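Local coordinates for esterase (Pelagibacterium halotolerans, PDB 5DWD), which probably hydrolyses carboxylic esters, as a member of the phospholipase/carboxylesterase family within the alpha/beta-hydrolase superfamily, at residues V44-G49 with T71-P76; R65-D70 with F235-L240; A158-S163 with L183-D188; A177-V182 with L208-R213. All coordinates share one frame; numbering follows the deposited sequence.

Contact 1: V44-G49 with T71-P76; sequences VVLLHG and TMFVAP
V44 and F73 lie side by side and point the same way off one face of the sheet. V44 CB sits 3.6 Å from F73 CD2, an oblique approach to the ring. V44 CG1 stands opposite the backbone N (chi1 169°) and runs along the same CD2 and CE2 side. V44 CG2 turns to T71 and meets T71 CG2 at 3.6 Å. T71 CG2 in turn lies over one face of the F73 ring, offset toward its rim. V44 N donates to M72 O at 2.9 Å, V44 O accepts from V74 N, and L46 N donates to V74 O at 2.8 Å. This parallel pairing joins strands 42-47 and 71-74 of the alpha/beta-hydrolase sheet, and helix 54-65 makes the crossover of the beta-alpha-beta unit. L46 CB packs on A75 CB at 4.1 Å, and its side chain also touches L60 of that helix. Beyond the strand, P76 CD lies 3.5 Å from L46 O, and P76 CG touches L47 CD2. One water donates to L46 O and P76 O and accepts from H48 N. The H48 ring turns its edge to P76, with CD2 3.4 Å from P76 O. H48 ND1 donates to G49 O, and NE2 bonds A78 N. With an alanine in place of H48, G49 O and A78 N would probably lose these partners, and P76 O the ring edge beside it.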
loop_
_atom_site.group_PDB
_atom_site.type_symbol
_atom_site.label_atom_id
_atom_site.label_comp_id
_atom_site.label_asym_id
_atom_site.label_seq_id
_atom_site.Cartn_x
_atom_site.Cartn_y
_atom_site.Cartn_z
ATOM N N VAL B 44 -2.364 -5.727 17.110
ATOM C CA VAL B 44 -3.679 -5.873 16.559
ATOM C C VAL B 44 -4.646 -5.082 17.447
ATOM O O VAL B 44 -4.802 -5.402 18.631
ATOM C CB VAL B 44 -4.033 -7.355 16.422
ATOM C CG1 VAL B 44 -5.508 -7.494 16.093
ATOM C CG2 VAL B 44 -3.208 -8.016 15.308
ATOM N N VAL B 45 -5.348 -4.086 16.820
ATOM C CA VAL B 45 -6.365 -3.315 17.512
ATOM C C VAL B 45 -7.712 -3.877 17.039
ATOM O O VAL B 45 -7.975 -3.927 15.829
ATOM C CB VAL B 45 -6.261 -1.834 17.151
ATOM C CG1 VAL B 45 -7.332 -1.031 17.766
ATOM C CG2 VAL B 45 -4.880 -1.302 17.609
ATOM N N LEU B 46 -8.542 -4.215 18.000
ATOM C CA LEU B 46 -9.836 -4.838 17.723
ATOM C C LEU B 46 -10.948 -3.905 18.087
ATOM O O LEU B 46 -11.026 -3.483 19.197
ATOM C CB LEU B 46 -9.993 -6.106 18.608
ATOM C CG LEU B 46 -8.910 -7.148 18.442
ATOM C CD1 LEU B 46 -8.724 -7.996 19.683
ATOM C CD2 LEU B 46 -9.230 -8.055 17.255
ATOM N N LEU B 47 -11.862 -3.640 17.142
ATOM C CA LEU B 47 -12.925 -2.631 17.305
ATOM C C LEU B 47 -14.281 -3.344 17.323
ATOM O O LEU B 47 -14.714 -3.932 16.282
ATOM C CB LEU B 47 -12.870 -1.579 16.218
ATOM C CG LEU B 47 -11.531 -0.856 15.979
ATOM C CD1 LEU B 47 -11.697 0.165 14.855
ATOM C CD2 LEU B 47 -11.104 -0.173 17.285
ATOM N N HIS B 48 -14.947 -3.223 18.464
ATOM C CA HIS B 48 -16.298 -3.870 18.646
ATOM C C HIS B 48 -17.441 -3.204 17.888
ATOM O O HIS B 48 -17.332 -2.058 17.395
ATOM C CB HIS B 48 -16.620 -4.014 20.124
ATOM C CG HIS B 48 -16.868 -2.718 20.811
ATOM N ND1 HIS B 48 -18.038 -2.008 20.623
ATOM C CD2 HIS B 48 -16.094 -1.955 21.630
ATOM C CE1 HIS B 48 -18.020 -0.908 21.358
ATOM N NE2 HIS B 48 -16.827 -0.819 21.927
ATOM N N GLY B 49 -18.563 -3.934 17.809
ATOM C CA GLY B 49 -19.755 -3.428 17.165
ATOM C C GLY B 49 -20.652 -2.643 18.089
ATOM O O GLY B 49 -20.428 -2.514 19.302
ATOM N N THR B 71 2.629 -10.762 18.957
ATOM C CA THR B 71 1.596 -9.730 18.759
ATOM C C THR B 71 0.928 -9.339 20.072
ATOM O O THR B 71 0.479 -10.193 20.847
ATOM C CB THR B 71 0.609 -10.247 17.683
ATOM O OG1 THR B 71 1.377 -10.564 16.532
ATOM C CG2 THR B 71 -0.441 -9.123 17.303
ATOM N N MET B 72 0.842 -8.031 20.302
ATOM C CA MET B 72 0.034 -7.449 21.361
ATOM C C MET B 72 -1.401 -7.200 20.759
ATOM O O MET B 72 -1.506 -6.844 19.593
ATOM C CB MET B 72 0.613 -6.082 21.756
ATOM C CG MET B 72 -0.221 -5.327 22.761
ATOM S SD MET B 72 0.510 -3.686 23.031
ATOM C CE MET B 72 -0.375 -2.926 24.363
ATOM N N PHE B 73 -2.408 -7.426 21.585
ATOM C CA PHE B 73 -3.824 -7.218 21.184
ATOM C C PHE B 73 -4.448 -6.170 22.101
ATOM O O PHE B 73 -4.359 -6.239 23.324
ATOM C CB PHE B 73 -4.590 -8.517 21.250
ATOM C CG PHE B 73 -4.077 -9.549 20.323
ATOM C CD1 PHE B 73 -3.015 -10.426 20.709
ATOM C CD2 PHE B 73 -4.647 -9.704 19.068
ATOM C CE1 PHE B 73 -2.564 -11.384 19.751
ATOM C CE2 PHE B 73 -4.169 -10.605 18.179
ATOM C CZ PHE B 73 -3.121 -11.457 18.502
ATOM N N VAL B 74 -5.231 -5.250 21.527
ATOM C CA VAL B 74 -5.868 -4.221 22.323
ATOM C C VAL B 74 -7.308 -4.120 21.800
ATOM O O VAL B 74 -7.442 -4.085 20.575
ATOM C CB VAL B 74 -5.190 -2.875 22.141
ATOM C CG1 VAL B 74 -5.851 -1.798 22.948
ATOM C CG2 VAL B 74 -3.730 -2.948 22.610
ATOM N N ALA B 75 -8.280 -4.018 22.707
ATOM C CA ALA B 75 -9.712 -3.866 22.287
ATOM C C ALA B 75 -10.352 -2.709 23.069
ATOM O O ALA B 75 -10.896 -2.944 24.149
ATOM C CB ALA B 75 -10.461 -5.128 22.600
ATOM N N PRO B 76 -10.295 -1.480 22.525
ATOM C CA PRO B 76 -10.873 -0.346 23.255
ATOM C C PRO B 76 -12.356 -0.362 23.304
ATOM O O PRO B 76 -13.026 -0.802 22.338
ATOM C CB PRO B 76 -10.399 0.853 22.487
ATOM C CG PRO B 76 -10.086 0.314 21.125
ATOM C CD PRO B 76 -9.635 -1.072 21.296
HETATM O O HOH W 1 -13.231 -3.027 20.720
#

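Contact 2: R65-D70 with F235-L240; sequences RDSFPD and FLREIL
F68 carries this contact, its ring reaching from the loop 65-70 to the last turn of helix 226-239. The ring takes a CH-pi contact from L240. CD2 of L240 stands 4.0 Å from the centroid of the F68 ring, 24° off the normal, and is shifted toward the rim. S67 CB lies over the opposite face, so the ring is held between its own neighbour and the helix end. Apolar packing completes the setting. F68 CZ comes within 3.4 Å of L236 CB, approaching obliquely. At the ring edge, R237 CG lies 3.7 Å from F68 CE1, so the arginine offers its aliphatic stem here. F68 CG is opposite the carbonyl carbon (chi1 -58°), which points the ring at the helix. No hydrogen bond crosses between the segments. The polar groups that come nearest are S67 OG and R237 NH1, at 3.9 Å. Within the helix, L240 N donates to L236 O at 2.9 Å, which ties together the two leucines that meet F68. Beyond the contact, L236 rests on I134 of strand 133-138 and I160 of strand 158-162, while L240 touches T71 of strand 71-74.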
loop_
_atom_site.group_PDB
_atom_site.type_symbol
_atom_site.label_atom_id
_atom_site.label_comp_id
_atom_site.label_asym_id
_atom_site.label_seq_id
_atom_site.Cartn_x
_atom_site.Cartn_y
_atom_site.Cartn_z
ATOM N N ARG B 65 -3.697 -15.081 19.801
ATOM C CA ARG B 65 -2.362 -15.004 20.490
ATOM C C ARG B 65 -1.696 -16.406 20.479
ATOM O O ARG B 65 -0.442 -16.484 20.453
ATOM C CB ARG B 65 -2.428 -14.393 21.891
ATOM C CG ARG B 65 -3.018 -15.318 22.907
ATOM C CD ARG B 65 -3.217 -14.704 24.282
ATOM N NE ARG B 65 -2.211 -13.765 24.772
ATOM C CZ ARG B 65 -2.091 -13.421 26.057
ATOM N NH1 ARG B 65 -2.925 -13.938 26.997
ATOM N NH2 ARG B 65 -1.126 -12.557 26.427
ATOM N N ASP B 66 -2.476 -17.494 20.416
ATOM C CA ASP B 66 -1.891 -18.847 20.247
ATOM C C ASP B 66 -1.083 -19.017 18.948
ATOM O O ASP B 66 -0.122 -19.799 18.914
ATOM C CB ASP B 66 -2.978 -19.928 20.306
ATOM C CG ASP B 66 -3.572 -20.075 21.702
ATOM O OD1 ASP B 66 -2.986 -19.631 22.731
ATOM O OD2 ASP B 66 -4.624 -20.703 21.757
ATOM N N SER B 67 -1.480 -18.321 17.874
ATOM C CA SER B 67 -0.816 -18.368 16.603
ATOM C C SER B 67 0.221 -17.316 16.369
ATOM O O SER B 67 1.083 -17.532 15.542
ATOM C CB SER B 67 -1.816 -18.333 15.430
ATOM O OG SER B 67 -2.668 -19.451 15.502
ATOM N N PHE B 68 0.185 -16.222 17.111
ATOM C CA PHE B 68 0.953 -15.003 16.861
ATOM C C PHE B 68 1.589 -14.547 18.134
ATOM O O PHE B 68 1.174 -13.622 18.834
ATOM C CB PHE B 68 0.018 -13.923 16.220
ATOM C CG PHE B 68 -0.600 -14.388 14.970
ATOM C CD1 PHE B 68 0.170 -14.672 13.906
ATOM C CD2 PHE B 68 -1.935 -14.624 14.858
ATOM C CE1 PHE B 68 -0.376 -15.203 12.775
ATOM C CE2 PHE B 68 -2.484 -15.142 13.708
ATOM C CZ PHE B 68 -1.713 -15.403 12.660
ATOM N N PRO B 69 2.680 -15.233 18.541
ATOM C CA PRO B 69 3.171 -15.003 19.867
ATOM C C PRO B 69 3.901 -13.713 20.089
ATOM O O PRO B 69 4.139 -13.357 21.214
ATOM C CB PRO B 69 4.136 -16.194 20.077
ATOM C CG PRO B 69 4.621 -16.448 18.733
ATOM C CD PRO B 69 3.391 -16.329 17.876
ATOM N N ASP B 70 4.217 -12.975 19.026
ATOM C CA ASP B 70 4.871 -11.658 19.174
ATOM C C ASP B 70 3.931 -10.475 18.941
ATOM O O ASP B 70 4.379 -9.333 18.840
ATOM C CB ASP B 70 6.022 -11.566 18.170
ATOM C CG ASP B 70 7.074 -12.672 18.344
ATOM O OD1 ASP B 70 7.414 -13.010 19.505
ATOM O OD2 ASP B 70 7.519 -13.195 17.302
ATOM N N PHE B 235 -4.759 -14.835 6.599
ATOM C CA PHE B 235 -4.302 -13.555 6.155
ATOM C C PHE B 235 -3.286 -12.967 7.146
ATOM O O PHE B 235 -2.276 -12.430 6.716
ATOM C CB PHE B 235 -5.501 -12.636 5.963
ATOM C CG PHE B 235 -5.183 -11.235 5.475
ATOM C CD1 PHE B 235 -4.778 -10.987 4.172
ATOM C CD2 PHE B 235 -5.346 -10.119 6.302
ATOM C CE1 PHE B 235 -4.581 -9.670 3.727
ATOM C CE2 PHE B 235 -5.161 -8.827 5.840
ATOM C CZ PHE B 235 -4.747 -8.607 4.567
ATOM N N LEU B 236 -3.568 -13.057 8.428
ATOM C CA LEU B 236 -2.595 -12.621 9.501
ATOM C C LEU B 236 -1.231 -13.366 9.364
ATOM O O LEU B 236 -0.167 -12.743 9.441
ATOM C CB LEU B 236 -3.179 -12.858 10.869
ATOM C CG LEU B 236 -3.975 -11.772 11.614
ATOM C CD1 LEU B 236 -3.985 -10.403 11.046
ATOM C CD2 LEU B 236 -5.022 -12.227 12.599
ATOM N N ARG B 237 -1.304 -14.656 9.061
ATOM C CA ARG B 237 -0.076 -15.423 8.855
ATOM C C ARG B 237 0.692 -14.915 7.647
ATOM O O ARG B 237 1.949 -14.939 7.661
ATOM C CB ARG B 237 -0.352 -16.939 8.736
ATOM C CG ARG B 237 -0.261 -17.671 10.036
ATOM C CD ARG B 237 -0.123 -19.167 9.826
ATOM N NE ARG B 237 -1.452 -19.667 9.554
ATOM C CZ ARG B 237 -2.289 -20.195 10.446
ATOM N NH1 ARG B 237 -1.936 -20.338 11.734
ATOM N NH2 ARG B 237 -3.503 -20.590 10.029
ATOM N N GLU B 238 0.012 -14.441 6.604
ATOM C CA GLU B 238 0.684 -13.906 5.421
ATOM C C GLU B 238 1.435 -12.656 5.770
ATOM O O GLU B 238 2.518 -12.425 5.235
ATOM C CB GLU B 238 -0.283 -13.447 4.309
ATOM C CG GLU B 238 -0.846 -14.459 3.394
ATOM C CD GLU B 238 -1.665 -13.785 2.291
ATOM O OE1 GLU B 238 -2.852 -14.079 2.159
ATOM O OE2 GLU B 238 -1.135 -12.927 1.572
ATOM N N ILE B 239 0.830 -11.779 6.588
ATOM C CA ILE B 239 1.391 -10.430 6.693
ATOM C C ILE B 239 2.185 -10.118 7.937
ATOM O O ILE B 239 2.927 -9.156 7.900
ATOM C CB ILE B 239 0.353 -9.368 6.455
ATOM C CG1 ILE B 239 -0.646 -9.400 7.584
ATOM C CG2 ILE B 239 -0.282 -9.573 5.097
ATOM C CD1 ILE B 239 -1.689 -8.358 7.503
ATOM N N LEU B 240 2.079 -10.967 8.958
ATOM C CA LEU B 240 2.721 -10.820 10.258
ATOM C C LEU B 240 4.047 -11.542 10.208
ATOM O O LEU B 240 4.346 -12.238 9.224
ATOM C CB LEU B 240 1.878 -11.436 11.363
ATOM C CG LEU B 240 1.161 -10.548 12.370
ATOM C CD1 LEU B 240 0.948 -9.128 11.897
ATOM C CD2 LEU B 240 -0.114 -11.163 12.932
#

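Contact 3: A158-S163 with L183-D188; sequences AIIAFS and LLIHGD
I160, A161 and F162 pair in parallel with L183, L184 and I185, the strand axes 4.8 Å apart and 11° from parallel. The pairing belongs to the central sheet of the alpha/beta-hydrolase fold. Helix 169-175 links the two strands in a beta-alpha-beta unit. Four backbone bonds join them: L183 N to I159 O, A161 N to L183 O, I185 N to A161 O and S163 N to I185 O. I185 N stands 25° out of the A161 carbonyl plane; the other three donors lie nearer their C=O axes. On one face, F162 and I185 lie side by side and point the same way. I185 CD1 reaches F162 CE1 at 3.5 Å, and I185 CG2 comes to 3.7 Å from F162 CD1. I160 CG2 extends this apolar patch toward I185 CD1, and helix 226-239 packs on it through L236 and A232. The other face holds A161, whose CB meets L184 CD2 at 3.9 Å. Past the strand end, S163 packs against H222, probably the histidine of the Ser-His-Asp triad. H186 is buried, and both its ring nitrogens have partners: ND1 bonds S198 OG and NE2 bonds V193 O. These bonds probably fix the turn of the ring. S163 CA makes a CH-pi contact over the H186 ring face, 3.6 Å from its centroid. A water accepts from both S163 OG, at 2.6 Å, and G187 N, at 2.9 Å.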
loop_
_atom_site.group_PDB
_atom_site.type_symbol
_atom_site.label_atom_id
_atom_site.label_comp_id
_atom_site.label_asym_id
_atom_site.label_seq_id
_atom_site.Cartn_x
_atom_site.Cartn_y
_atom_site.Cartn_z
ATOM N N ALA B 158 -2.273 -3.592 7.779
ATOM C CA ALA B 158 -3.491 -4.140 7.122
ATOM C C ALA B 158 -4.763 -3.692 7.829
ATOM O O ALA B 158 -4.683 -3.293 8.997
ATOM C CB ALA B 158 -3.498 -5.666 7.141
ATOM N N ILE B 159 -5.923 -3.822 7.145
ATOM C CA ILE B 159 -7.200 -3.713 7.829
ATOM C C ILE B 159 -7.976 -5.031 7.560
ATOM O O ILE B 159 -8.025 -5.485 6.443
ATOM C CB ILE B 159 -8.018 -2.487 7.310
ATOM C CG1 ILE B 159 -7.194 -1.209 7.479
ATOM C CG2 ILE B 159 -9.413 -2.430 7.872
ATOM C CD1 ILE B 159 -7.794 -0.009 6.858
ATOM N N ILE B 160 -8.651 -5.516 8.598
ATOM C CA ILE B 160 -9.579 -6.626 8.514
ATOM C C ILE B 160 -10.966 -6.117 8.951
ATOM O O ILE B 160 -11.125 -5.673 10.088
ATOM C CB ILE B 160 -9.199 -7.877 9.301
ATOM C CG1 ILE B 160 -7.816 -8.311 8.885
ATOM C CG2 ILE B 160 -10.271 -8.950 8.992
ATOM C CD1 ILE B 160 -7.298 -9.524 9.616
ATOM N N ALA B 161 -11.916 -6.130 8.014
ATOM C CA ALA B 161 -13.276 -5.652 8.267
ATOM C C ALA B 161 -14.258 -6.782 8.188
ATOM O O ALA B 161 -14.554 -7.236 7.091
ATOM C CB ALA B 161 -13.622 -4.561 7.274
ATOM N N PHE B 162 -14.764 -7.188 9.330
ATOM C CA PHE B 162 -15.804 -8.210 9.406
ATOM C C PHE B 162 -17.198 -7.556 9.417
ATOM O O PHE B 162 -17.537 -6.767 10.302
ATOM C CB PHE B 162 -15.751 -9.009 10.678
ATOM C CG PHE B 162 -14.509 -9.871 10.835
ATOM C CD1 PHE B 162 -14.519 -11.160 10.368
ATOM C CD2 PHE B 162 -13.421 -9.449 11.584
ATOM C CE1 PHE B 162 -13.394 -11.989 10.557
ATOM C CE2 PHE B 162 -12.333 -10.265 11.787
ATOM C CZ PHE B 162 -12.323 -11.563 11.308
ATOM N N SER B 163 -17.990 -7.858 8.418
ATOM C CA SER B 163 -19.420 -7.464 8.401
ATOM C C SER B 163 -19.707 -5.970 8.495
ATOM O O SER B 163 -20.612 -5.566 9.180
ATOM C CB SER B 163 -20.211 -8.222 9.472
ATOM O OG SER B 163 -19.864 -9.641 9.431
ATOM N N LEU B 183 -8.765 -6.852 3.951
ATOM C CA LEU B 183 -9.559 -8.058 3.818
ATOM C C LEU B 183 -10.964 -7.819 4.358
ATOM O O LEU B 183 -11.146 -7.436 5.545
ATOM C CB LEU B 183 -8.938 -9.164 4.644
ATOM C CG LEU B 183 -9.633 -10.507 4.822
ATOM C CD1 LEU B 183 -10.026 -11.084 3.484
ATOM C CD2 LEU B 183 -8.868 -11.472 5.683
ATOM N N LEU B 184 -11.977 -8.021 3.512
ATOM C CA LEU B 184 -13.374 -7.942 3.894
ATOM C C LEU B 184 -13.924 -9.331 4.060
ATOM O O LEU B 184 -13.651 -10.183 3.197
ATOM C CB LEU B 184 -14.182 -7.256 2.789
ATOM C CG LEU B 184 -13.645 -5.884 2.309
ATOM C CD1 LEU B 184 -14.332 -5.471 0.997
ATOM C CD2 LEU B 184 -13.779 -4.787 3.346
ATOM N N ILE B 185 -14.679 -9.543 5.147
ATOM C CA ILE B 185 -15.266 -10.831 5.436
ATOM C C ILE B 185 -16.677 -10.586 5.826
ATOM O O ILE B 185 -16.938 -9.754 6.714
ATOM C CB ILE B 185 -14.530 -11.490 6.627
ATOM C CG1 ILE B 185 -13.090 -11.802 6.182
ATOM C CG2 ILE B 185 -15.272 -12.763 7.073
ATOM C CD1 ILE B 185 -12.243 -12.323 7.232
ATOM N N HIS B 186 -17.646 -11.329 5.220
ATOM C CA HIS B 186 -19.039 -10.986 5.449
ATOM C C HIS B 186 -19.914 -12.224 5.246
ATOM O O HIS B 186 -19.667 -12.923 4.319
ATOM C CB HIS B 186 -19.425 -9.831 4.467
ATOM C CG HIS B 186 -20.520 -8.932 4.941
ATOM N ND1 HIS B 186 -20.376 -7.574 4.917
ATOM C CD2 HIS B 186 -21.722 -9.156 5.547
ATOM C CE1 HIS B 186 -21.452 -6.991 5.388
ATOM N NE2 HIS B 186 -22.278 -7.917 5.814
ATOM N N GLY B 187 -20.912 -12.410 6.084
ATOM C CA GLY B 187 -21.892 -13.524 5.937
ATOM C C GLY B 187 -22.994 -13.226 4.978
ATOM O O GLY B 187 -23.538 -12.137 4.940
ATOM N N ASP B 188 -23.313 -14.203 4.117
ATOM C CA ASP B 188 -24.354 -13.878 3.132
ATOM C C ASP B 188 -25.759 -13.905 3.591
ATOM O O ASP B 188 -26.569 -13.346 2.890
ATOM C CB ASP B 188 -24.271 -14.700 1.865
ATOM C CG ASP B 188 -24.310 -16.114 2.096
ATOM O OD1 ASP B 188 -24.625 -16.583 3.189
ATOM O OD2 ASP B 188 -24.051 -16.805 1.065
HETATM O O HOH W 2 -21.874 -11.001 8.414
#

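Contact 4: A177-V182 with L208-R213; sequences ASKPPV and LGIDAR
D211 O is gripped by two donors: V182 N at 3.1 Å and a water at 2.6 Å. P181 CA adds a CA-H...O contact to the same oxygen. The same water also donates to V182 O, which accepts from R213 N at 2.9 Å. These bonds start the parallel pairing of strand 182-187 with strand 212-217, the chain's outermost strand on this side of the alpha/beta-hydrolase sheet. D211 is the centre of an inverse gamma turn just before its strand begins. Farther back, K179 reaches the end of helix 196-207, which closes in a Schellman motif at G209. G209 has a positive phi of 96°, and a side chain there would jam against the preceding carbonyl. The K179 chain is extended beyond CG, which carries NZ to within 2.8 Å of L208 O. A positive group at the carbonyl end of a helix is probably favourable. Putting a methionine at K179 would probably leave L208 O without this donor and the helix end without its charged mate. K179 also packs on G209 of the second subunit, and D211 on P155 of that subunit. Between the polar ends, the I210 and V182 side chains cross obliquely, their CG2 atoms 3.6 Å apart; I210 CG2 sits 3.3 Å from P180 O. L205 of helix 196-207 touches both V182 and I210. The guanidinium of R213 has its partner elsewhere, a salt bridge to E238. A second water spans the segments, donating to K179 O at 2.7 Å and accepting from D211 N at 2.9 Å.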
loop_
_atom_site.group_PDB
_atom_site.type_symbol
_atom_site.label_atom_id
_atom_site.label_comp_id
_atom_site.label_asym_id
_atom_site.label_seq_id
_atom_site.Cartn_x
_atom_site.Cartn_y
_atom_site.Cartn_z
ATOM N N ALA B 177 -5.865 8.528 2.436
ATOM C CA ALA B 177 -4.513 9.019 2.738
ATOM C C ALA B 177 -3.434 7.912 2.680
ATOM O O ALA B 177 -2.228 8.199 2.598
ATOM C CB ALA B 177 -4.535 9.696 4.079
ATOM N N SER B 178 -3.826 6.632 2.695
ATOM C CA SER B 178 -2.867 5.564 2.599
ATOM C C SER B 178 -3.628 4.330 2.156
ATOM O O SER B 178 -4.894 4.349 2.163
ATOM C CB SER B 178 -2.184 5.308 3.950
ATOM O OG SER B 178 -3.145 5.049 5.031
ATOM N N LYS B 179 -2.870 3.313 1.756
ATOM C CA LYS B 179 -3.445 2.147 1.024
ATOM C C LYS B 179 -2.904 0.860 1.540
ATOM O O LYS B 179 -2.293 0.084 0.807
ATOM C CB LYS B 179 -3.209 2.300 -0.488
ATOM C CG LYS B 179 -3.819 3.557 -1.015
ATOM C CD LYS B 179 -3.735 3.674 -2.502
ATOM C CE LYS B 179 -4.130 5.064 -2.951
ATOM N NZ LYS B 179 -4.105 5.268 -4.406
ATOM N N PRO B 180 -3.278 0.523 2.782
ATOM C CA PRO B 180 -2.888 -0.761 3.294
ATOM C C PRO B 180 -3.695 -1.873 2.608
ATOM O O PRO B 180 -4.789 -1.559 2.063
ATOM C CB PRO B 180 -3.307 -0.658 4.740
ATOM C CG PRO B 180 -4.523 0.174 4.719
ATOM C CD PRO B 180 -4.174 1.262 3.712
ATOM N N PRO B 181 -3.232 -3.123 2.660
ATOM C CA PRO B 181 -4.089 -4.207 2.209
ATOM C C PRO B 181 -5.310 -4.344 3.116
ATOM O O PRO B 181 -5.247 -4.080 4.291
ATOM C CB PRO B 181 -3.258 -5.452 2.359
ATOM C CG PRO B 181 -2.116 -5.075 3.202
ATOM C CD PRO B 181 -1.913 -3.606 3.099
ATOM N N VAL B 182 -6.427 -4.794 2.499
ATOM C CA VAL B 182 -7.687 -4.842 3.198
ATOM C C VAL B 182 -8.307 -6.199 2.905
ATOM O O VAL B 182 -8.395 -6.637 1.771
ATOM C CB VAL B 182 -8.651 -3.701 2.742
ATOM C CG1 VAL B 182 -10.060 -3.903 3.302
ATOM C CG2 VAL B 182 -8.096 -2.322 3.088
ATOM N N LEU B 208 -9.600 2.526 -5.899
ATOM C CA LEU B 208 -8.796 3.482 -5.184
ATOM C C LEU B 208 -7.355 3.043 -5.094
ATOM O O LEU B 208 -6.511 3.803 -4.565
ATOM C CB LEU B 208 -9.372 3.731 -3.748
ATOM C CG LEU B 208 -10.731 4.431 -3.762
ATOM C CD1 LEU B 208 -11.384 4.518 -2.359
ATOM C CD2 LEU B 208 -10.656 5.790 -4.441
ATOM N N GLY B 209 -7.052 1.831 -5.530
ATOM C CA GLY B 209 -5.674 1.324 -5.505
ATOM C C GLY B 209 -5.283 0.473 -4.339
ATOM O O GLY B 209 -4.101 0.176 -4.130
ATOM N N ILE B 210 -6.279 0.061 -3.542
ATOM C CA ILE B 210 -6.044 -0.874 -2.492
ATOM C C ILE B 210 -5.993 -2.279 -2.969
ATOM O O ILE B 210 -6.784 -2.718 -3.876
ATOM C CB ILE B 210 -7.164 -0.687 -1.422
ATOM C CG1 ILE B 210 -7.003 0.708 -0.795
ATOM C CG2 ILE B 210 -7.075 -1.742 -0.359
ATOM C CD1 ILE B 210 -8.232 1.191 -0.118
ATOM N N ASP B 211 -5.057 -3.019 -2.411
ATOM C CA ASP B 211 -5.028 -4.438 -2.557
ATOM C C ASP B 211 -6.050 -5.062 -1.615
ATOM O O ASP B 211 -5.759 -5.428 -0.455
ATOM C CB ASP B 211 -3.615 -4.947 -2.311
ATOM C CG ASP B 211 -3.470 -6.394 -2.562
ATOM O OD1 ASP B 211 -4.401 -7.053 -3.074
ATOM O OD2 ASP B 211 -2.431 -6.912 -2.113
ATOM N N ALA B 212 -7.276 -5.187 -2.138
ATOM C CA ALA B 212 -8.407 -5.595 -1.312
ATOM C C ALA B 212 -8.875 -6.963 -1.700
ATOM O O ALA B 212 -8.839 -7.294 -2.875
ATOM C CB ALA B 212 -9.574 -4.637 -1.556
ATOM N N ARG B 213 -9.376 -7.725 -0.740
ATOM C CA ARG B 213 -9.922 -9.049 -0.985
ATOM C C ARG B 213 -11.227 -9.175 -0.240
ATOM O O ARG B 213 -11.381 -8.586 0.831
ATOM C CB ARG B 213 -9.057 -10.086 -0.342
ATOM C CG ARG B 213 -7.650 -10.082 -0.788
ATOM C CD ARG B 213 -6.941 -10.934 0.235
ATOM N NE ARG B 213 -5.540 -10.768 0.017
ATOM C CZ ARG B 213 -4.636 -11.639 0.386
ATOM N NH1 ARG B 213 -4.974 -12.790 0.972
ATOM N NH2 ARG B 213 -3.379 -11.367 0.078
HETATM O O HOH W 3 -2.912 -2.027 -0.804
HETATM O O HOH W 4 -5.648 -7.762 0.579
#

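Overall arrangement
From the N terminus, contact 1 closes the first short loop, around helix 54-65. Contact 2 starts at 65-70, within that loop, and so crosses contact 1. It closes only at the C terminus and ties the end of helix 226-239 to the side of the sheet where strand 71-74 lies. The two touch through F73 with R65 and T71 with L240. Contacts 3 and 4 both fall within the long span that contact 2 closes. They cross (177-182 lies between 158-163 and 183-188, 208-213 after both) and join strands 158-162, 182-187 and 212-217 in turn. Helix 226-239 packs against both, through I239 on A158 and F235 on P181. Contacts 1 and 3 share the sheet but do not touch.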